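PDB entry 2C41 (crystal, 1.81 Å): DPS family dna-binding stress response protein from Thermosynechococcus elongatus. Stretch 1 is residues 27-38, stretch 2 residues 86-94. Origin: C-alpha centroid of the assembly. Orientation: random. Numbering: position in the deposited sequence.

Stretch 1 (27-38) LNYKKYHWLTYG
Stretch 2 86-94: VTPSSGQLT

Lys31 makes the two hydrogen bonds that cross between the stretches. Lys31 NZ donates to Gly91 O at 2.8 Å and to Ser89 OG at 2.8 Å. The side chain is fully extended, with all four chi angles t, and its CA-to-CB bond points toward the other stretch. This lets the ammonium reach a backbone carbonyl and a hydroxyl together. The CA-to-CB bond of Ser89 points toward the first stretch, with chi1 t at -167°. Gly91 has phi/psi of 80/177, and positive phi favours glycine.

Asn28 lies one helical turn before Tyr32, with chi1 m at -76°. Asn28 CA and Ser89 CA are 5.8 Å apart, the closest backbone register. The side-chain amide faces the backbone of Thr87 and Ser89, but its orientation is uncertain.

Residues 27-35 form the end of a helix that begins earlier in the chain. Bonds from N to the O four residues back run from Lys31 N to Leu27 O (3.1 Å) through Thr36 N to Tyr32 O (2.9 Å). Thr36 then leaves helical angles at -65/154, and Tyr37 is extended at -158/169. Residues 86-94 have no regular helix or strand. Most are extended, with psi between 120 and 180°. By their end CA atoms, helix 27-35 and segment 86-94 run in roughly the same direction.

Packing is modest, with 405 Å² buried in total. Tyr32, chi1 m, brings CE1 to 4.4 Å from Leu93 CD1, an apolar contact. Ser89 OG lies at the edge of the Tyr32 ring, 3.8 Å from Tyr32 CE1. Leu93 is m,t.

The CA-to-CB bond of Tyr37, chi1 p and chi2 93°, points toward the second stretch. Tyr37 OH is 3.2 Å from Thr94 CA, which sits at the ring edge. Thr94, chi1 p, caps the helix that follows. One water donates to Leu93 O at 2.9 Å and weakly to Leu35 O at 3.5 Å, bridging the two backbones.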

# COMPACT_ATOMS: atom_id res chain seq x y z
N LEU C 27 -20.74 -0.95 -22.81
CA LEU C 27 -21.77 0.09 -22.76
C LEU C 27 -23.12 -0.49 -22.34
O LEU C 27 -23.86 0.17 -21.59
CB LEU C 27 -21.85 0.85 -24.08
CG LEU C 27 -20.62 1.69 -24.45
CD1 LEU C 27 -20.75 2.22 -25.87
CD2 LEU C 27 -20.40 2.83 -23.44
N ASN C 28 -23.43 -1.71 -22.78
CA ASN C 28 -24.61 -2.43 -22.27
C ASN C 28 -24.55 -2.59 -20.75
O ASN C 28 -25.53 -2.34 -20.06
CB ASN C 28 -24.75 -3.81 -22.91
CG ASN C 28 -25.29 -3.76 -24.33
OD1 ASN C 28 -25.38 -4.80 -25.00
ND2 ASN C 28 -25.66 -2.58 -24.79
N TYR C 29 -23.40 -3.04 -20.24
CA TYR C 29 -23.22 -3.20 -18.79
C TYR C 29 -23.45 -1.90 -18.02
O TYR C 29 -24.03 -1.92 -16.94
CB TYR C 29 -21.86 -3.80 -18.45
CG TYR C 29 -21.89 -5.31 -18.26
CD1 TYR C 29 -22.74 -5.88 -17.30
CD2 TYR C 29 -21.08 -6.15 -19.01
CE1 TYR C 29 -22.78 -7.26 -17.10
CE2 TYR C 29 -21.10 -7.54 -18.82
CZ TYR C 29 -21.95 -8.08 -17.87
OH TYR C 29 -21.99 -9.44 -17.66
N LYS C 30 -23.01 -0.79 -18.60
CA LYS C 30 -23.23 0.51 -17.98
C LYS C 30 -24.73 0.83 -17.92
O LYS C 30 -25.22 1.31 -16.90
CB LYS C 30 -22.44 1.62 -18.67
CG LYS C 30 -20.92 1.56 -18.42
CD LYS C 30 -20.55 1.39 -16.93
CE LYS C 30 -20.94 2.62 -16.10
NZ LYS C 30 -20.12 2.77 -14.86
N LYS C 31 -25.45 0.54 -19.00
CA LYS C 31 -26.91 0.69 -18.98
C LYS C 31 -27.52 -0.09 -17.82
O LYS C 31 -28.30 0.46 -17.04
CB LYS C 31 -27.54 0.28 -20.31
CG LYS C 31 -29.05 0.16 -20.26
CD LYS C 31 -29.61 -0.09 -21.64
CE LYS C 31 -31.14 -0.19 -21.60
NZ LYS C 31 -31.64 -0.63 -22.94
N TYR C 32 -27.15 -1.37 -17.69
CA TYR C 32 -27.70 -2.20 -16.62
C TYR C 32 -27.34 -1.64 -15.24
O TYR C 32 -28.19 -1.53 -14.37
CB TYR C 32 -27.26 -3.67 -16.75
CG TYR C 32 -27.37 -4.25 -18.16
CD1 TYR C 32 -28.41 -3.87 -19.03
CD2 TYR C 32 -26.46 -5.20 -18.60
CE1 TYR C 32 -28.50 -4.42 -20.33
CE2 TYR C 32 -26.54 -5.75 -19.88
CZ TYR C 32 -27.56 -5.36 -20.73
OH TYR C 32 -27.62 -5.91 -21.99
N HIS C 33 -26.07 -1.28 -15.07
CA HIS C 33 -25.58 -0.63 -13.85
C HIS C 33 -26.45 0.58 -13.49
O HIS C 33 -26.90 0.71 -12.35
CB HIS C 33 -24.12 -0.22 -14.08
CG HIS C 33 -23.48 0.52 -12.95
ND1 HIS C 33 -23.22 -0.06 -11.72
CD2 HIS C 33 -22.98 1.78 -12.88
CE1 HIS C 33 -22.61 0.82 -10.95
NE2 HIS C 33 -22.46 1.94 -11.63
N TRP C 34 -26.71 1.45 -14.47
CA TRP C 34 -27.45 2.68 -14.20
C TRP C 34 -28.94 2.47 -13.98
O TRP C 34 -29.56 3.15 -13.15
CB TRP C 34 -27.25 3.68 -15.33
CG TRP C 34 -25.82 4.14 -15.49
CD1 TRP C 34 -24.90 4.35 -14.50
CD2 TRP C 34 -25.16 4.46 -16.72
NE1 TRP C 34 -23.71 4.77 -15.04
CE2 TRP C 34 -23.84 4.85 -16.40
CE3 TRP C 34 -25.56 4.46 -18.07
CZ2 TRP C 34 -22.91 5.23 -17.37
CZ3 TRP C 34 -24.63 4.83 -19.04
CH2 TRP C 34 -23.33 5.22 -18.68
N LEU C 35 -29.52 1.55 -14.75
CA LEU C 35 -30.98 1.43 -14.83
C LEU C 35 -31.57 0.31 -13.99
O LEU C 35 -32.78 0.15 -13.93
CB LEU C 35 -31.43 1.31 -16.30
CG LEU C 35 -31.05 2.47 -17.23
CD1 LEU C 35 -31.84 2.37 -18.52
CD2 LEU C 35 -31.27 3.85 -16.59
N THR C 36 -30.71 -0.47 -13.34
CA THR C 36 -31.22 -1.54 -12.49
C THR C 36 -32.00 -0.93 -11.29
O THR C 36 -31.78 0.23 -10.91
CB THR C 36 -30.11 -2.56 -12.10
OG1 THR C 36 -30.71 -3.76 -11.58
CG2 THR C 36 -29.14 -1.96 -11.10
N TYR C 37 -32.94 -1.69 -10.75
CA TYR C 37 -33.87 -1.17 -9.76
C TYR C 37 -34.45 -2.33 -8.95
O TYR C 37 -34.27 -3.49 -9.31
CB TYR C 37 -35.01 -0.41 -10.46
CG TYR C 37 -35.83 -1.26 -11.41
CD1 TYR C 37 -36.99 -1.90 -10.97
CD2 TYR C 37 -35.43 -1.44 -12.74
CE1 TYR C 37 -37.75 -2.71 -11.84
CE2 TYR C 37 -36.18 -2.24 -13.62
CZ TYR C 37 -37.33 -2.86 -13.16
OH TYR C 37 -38.07 -3.65 -14.03
N GLY C 38 -35.14 -1.99 -7.86
CA GLY C 38 -35.80 -2.99 -7.04
C GLY C 38 -34.97 -3.36 -5.82
O GLY C 38 -33.86 -2.84 -5.63
N VAL C 86 -22.67 -8.38 -31.28
CA VAL C 86 -23.54 -8.37 -30.10
C VAL C 86 -24.65 -7.33 -30.25
O VAL C 86 -24.50 -6.33 -30.95
CB VAL C 86 -22.77 -8.13 -28.76
CG1 VAL C 86 -21.78 -9.24 -28.52
CG2 VAL C 86 -22.08 -6.79 -28.77
N THR C 87 -25.79 -7.59 -29.61
CA THR C 87 -26.93 -6.69 -29.68
C THR C 87 -26.72 -5.48 -28.77
O THR C 87 -26.56 -5.65 -27.55
CB THR C 87 -28.25 -7.40 -29.27
OG1 THR C 87 -28.52 -8.47 -30.19
CG2 THR C 87 -29.41 -6.42 -29.28
N PRO C 88 -26.71 -4.26 -29.34
CA PRO C 88 -26.69 -3.10 -28.45
C PRO C 88 -28.04 -2.99 -27.76
O PRO C 88 -29.09 -3.15 -28.40
CB PRO C 88 -26.43 -1.92 -29.40
CG PRO C 88 -26.99 -2.38 -30.72
CD PRO C 88 -26.75 -3.87 -30.77
N SER C 89 -28.03 -2.75 -26.45
CA SER C 89 -29.26 -2.74 -25.68
C SER C 89 -30.17 -1.61 -26.14
O SER C 89 -29.69 -0.51 -26.41
CB SER C 89 -28.96 -2.59 -24.19
OG SER C 89 -30.11 -2.88 -23.42
N SER C 90 -31.47 -1.89 -26.22
CA SER C 90 -32.44 -0.93 -26.71
C SER C 90 -33.70 -0.92 -25.83
O SER C 90 -34.25 -1.98 -25.51
CB SER C 90 -32.80 -1.25 -28.16
OG SER C 90 -33.72 -0.32 -28.69
N GLY C 91 -34.12 0.27 -25.43
CA GLY C 91 -35.40 0.47 -24.75
C GLY C 91 -35.41 0.14 -23.27
O GLY C 91 -34.41 -0.31 -22.69
N GLN C 92 -36.56 0.39 -22.64
CA GLN C 92 -36.74 0.12 -21.22
C GLN C 92 -36.83 -1.39 -20.99
O GLN C 92 -37.58 -2.09 -21.67
CB GLN C 92 -37.99 0.82 -20.70
CG GLN C 92 -38.03 2.33 -20.95
CD GLN C 92 -37.20 3.14 -19.96
OE1 GLN C 92 -37.19 2.85 -18.76
NE2 GLN C 92 -36.53 4.17 -20.45
N LEU C 93 -36.04 -1.89 -20.04
CA LEU C 93 -35.99 -3.32 -19.75
C LEU C 93 -36.20 -3.57 -18.27
O LEU C 93 -35.78 -2.76 -17.43
CB LEU C 93 -34.62 -3.90 -20.15
CG LEU C 93 -34.09 -3.70 -21.57
CD1 LEU C 93 -32.67 -4.26 -21.66
CD2 LEU C 93 -34.99 -4.37 -22.60
N THR C 94 -36.81 -4.71 -17.93
CA THR C 94 -36.83 -5.16 -16.54
C THR C 94 -35.44 -5.67 -16.19
O THR C 94 -34.62 -5.93 -17.08
CB THR C 94 -37.84 -6.30 -16.30
OG1 THR C 94 -37.40 -7.49 -16.97
CG2 THR C 94 -39.26 -5.92 -16.77
O HOH W 1 -34.95 -0.11 -16.60